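Local coordinates for protein H127A/Y244A mutant of alginate lyase AlyC3 in complex with dimannuronate (Psychromonas sp., PDB 7C8F) that probably cleaves alginate, a polyuronate, by beta-elimination, as a polysaccharide lyase of family PL7, at residues B[137-142]-B[168-173]. Residues are numbered along the deposited sequence; the frame is centred on the assembly and turned at random.
Sequences NVPHPL and ICKGSF. With BEM (beta-D-mannopyranuronic acid), chain D; BEM (beta-D-mannopyranuronic acid), chain C.
Lys170 NZ is gripped by both sugars, with two sound bonds and two weak ones, where the lysine reaches past Pro139 O to the junction of the two mannuronates. Lys170 NZ donates to O3 of the chain C sugar at 2.7 Å. Lys170 NZ also donates to carboxylate oxygen O6B of the chain D sugar at 2.9 Å, with weak bonds to O5 of the chain D sugar and O4 of the chain C sugar. The lysine chain is fully extended beyond CG, and its CG and CD pass the His140 ring at CE1, the two side chains running in opposite directions. O3 of the chain C sugar in turn donates to Pro139 O at 2.6 Å, so one sugar hydroxyl joins both loops.

His140 works through both ring nitrogens. His140 ND1 donates to O6B of the chain D sugar at 2.8 Å, nearly straight (163°). His140 NE2 accepts from Cys169 N at 3.0 Å, the donor lying close to the ring plane. These two bonds at the ring's edge fix its rotation and put the proton on ND1, facing the carboxylate; Pro139 CG lies over one face, offset toward the rim. An alanine at His140 would probably leave O6B without its imidazole donor and Cys169 N without its acceptor, weakening the link between the loops.

Away from the sugars, Pro139 CD packs on Ile168 CG2 at 3.7 Å, and Val138 CG2 approaches Ile168 CG1 less closely. The Cys169-Cys183 disulfide ties down the loop that follows strand 157-163, and His136 of the second subunit hydrogen-bonds Ile168 N. Gln124, Arg77, Tyr189 and Gln117 bind the disaccharide too. With a lysine and a histidine N-H both on O6B, the uronate's negative charge is likely to be stabilised, as suits a pocket that must hold an acidic polysaccharide.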
# COMPACT_ATOMS: atom_id res chain seq x y z
N ASN B 137 2.19 8.57 1.24
CA ASN B 137 2.09 8.68 2.69
C ASN B 137 0.64 8.56 3.14
O ASN B 137 -0.27 9.10 2.50
CB ASN B 137 2.63 10.04 3.11
CG ASN B 137 2.36 10.36 4.56
OD1 ASN B 137 1.39 11.05 4.89
ND2 ASN B 137 3.19 9.83 5.44
N VAL B 138 0.42 7.87 4.24
CA VAL B 138 -0.89 7.79 4.88
C VAL B 138 -0.88 8.77 6.05
O VAL B 138 -0.01 8.67 6.92
CB VAL B 138 -1.20 6.36 5.34
CG1 VAL B 138 -2.49 6.29 6.16
CG2 VAL B 138 -1.29 5.45 4.12
N PRO B 139 -1.79 9.77 6.09
CA PRO B 139 -1.65 10.85 7.07
C PRO B 139 -2.21 10.51 8.44
O PRO B 139 -2.88 11.34 9.08
CB PRO B 139 -2.43 12.00 6.42
CG PRO B 139 -3.52 11.32 5.68
CD PRO B 139 -2.90 10.02 5.15
N HIS B 140 -1.96 9.28 8.90
CA HIS B 140 -2.42 8.77 10.18
C HIS B 140 -1.21 8.00 10.71
O HIS B 140 -0.63 7.18 9.97
CB HIS B 140 -3.60 7.81 10.03
CG HIS B 140 -4.74 8.33 9.21
ND1 HIS B 140 -5.63 9.27 9.67
CD2 HIS B 140 -5.15 8.01 7.95
CE1 HIS B 140 -6.53 9.52 8.74
NE2 HIS B 140 -6.27 8.77 7.69
N PRO B 141 -0.81 8.20 11.96
CA PRO B 141 0.24 7.36 12.53
C PRO B 141 -0.29 5.98 12.85
O PRO B 141 -1.47 5.79 13.15
CB PRO B 141 0.64 8.10 13.81
CG PRO B 141 -0.56 8.86 14.19
CD PRO B 141 -1.34 9.18 12.92
N LEU B 142 0.61 4.99 12.79
CA LEU B 142 0.24 3.66 13.24
C LEU B 142 -0.12 3.67 14.72
O LEU B 142 -1.10 3.03 15.13
CB LEU B 142 1.39 2.68 12.98
CG LEU B 142 1.16 1.26 13.52
CD1 LEU B 142 -0.05 0.62 12.85
CD2 LEU B 142 2.40 0.40 13.34
N ILE B 168 -6.53 5.91 3.86
CA ILE B 168 -6.50 7.36 4.05
C ILE B 168 -7.93 7.83 4.28
O ILE B 168 -8.79 7.67 3.41
CB ILE B 168 -5.87 8.07 2.85
CG1 ILE B 168 -4.43 7.61 2.67
CG2 ILE B 168 -5.90 9.59 3.06
CD1 ILE B 168 -3.73 8.26 1.51
N CYS B 169 -8.18 8.43 5.46
CA CYS B 169 -9.54 8.75 5.89
C CYS B 169 -9.80 10.24 6.02
O CYS B 169 -10.91 10.62 6.42
CB CYS B 169 -9.87 8.05 7.22
SG CYS B 169 -10.03 6.27 7.09
N LYS B 170 -8.82 11.08 5.73
CA LYS B 170 -8.99 12.52 5.81
C LYS B 170 -8.10 13.18 4.77
O LYS B 170 -7.23 12.54 4.18
CB LYS B 170 -8.65 13.05 7.20
CG LYS B 170 -7.17 12.96 7.53
CD LYS B 170 -6.89 13.24 9.02
CE LYS B 170 -5.40 13.21 9.29
NZ LYS B 170 -5.07 13.42 10.74
N GLY B 171 -8.33 14.47 4.56
CA GLY B 171 -7.51 15.22 3.63
C GLY B 171 -7.90 14.98 2.18
O GLY B 171 -8.85 14.28 1.84
N SER B 172 -7.10 15.59 1.30
CA SER B 172 -7.42 15.58 -0.13
C SER B 172 -7.53 14.17 -0.68
O SER B 172 -8.33 13.92 -1.59
CB SER B 172 -6.39 16.39 -0.91
OG SER B 172 -5.08 15.90 -0.69
N PHE B 173 -6.74 13.23 -0.16
CA PHE B 173 -6.71 11.87 -0.67
C PHE B 173 -7.65 10.93 0.09
O PHE B 173 -7.61 9.72 -0.14
CB PHE B 173 -5.28 11.33 -0.68
CG PHE B 173 -4.37 12.06 -1.63
CD1 PHE B 173 -4.44 11.83 -2.99
CD2 PHE B 173 -3.44 12.98 -1.16
CE1 PHE B 173 -3.60 12.50 -3.87
CE2 PHE B 173 -2.60 13.66 -2.03
CZ PHE B 173 -2.69 13.42 -3.38
C1 BEM D . -2.83 13.46 13.67
C2 BEM D . -3.67 14.08 14.78
O2 BEM D . -4.81 14.72 14.23
C3 BEM D . -4.19 12.98 15.68
O3 BEM D . -5.12 13.47 16.59
C4 BEM D . -5.03 12.10 14.83
O4 BEM D . -5.80 11.21 15.59
C5 BEM D . -4.13 11.44 13.85
O5 BEM D . -3.61 12.47 13.06
C6 BEM D . -4.90 10.49 13.03
O6B BEM D . -5.32 10.85 11.95
O6A BEM D . -4.86 9.36 13.40
C1 BEM C . 0.86 15.01 10.51
C2 BEM C . -0.28 14.37 9.73
O2 BEM C . 0.02 13.02 9.45
C3 BEM C . -1.57 14.49 10.51
O3 BEM C . -2.59 13.80 9.88
C4 BEM C . -1.40 14.00 11.94
O4 BEM C . -2.53 14.44 12.69
C5 BEM C . -0.17 14.60 12.57
O5 BEM C . 0.99 14.45 11.78
C6 BEM C . 0.06 13.86 13.83
O6B BEM C . 0.87 12.94 13.83
O6A BEM C . -0.44 14.30 14.85
O1 BEM C . 2.10 14.76 9.87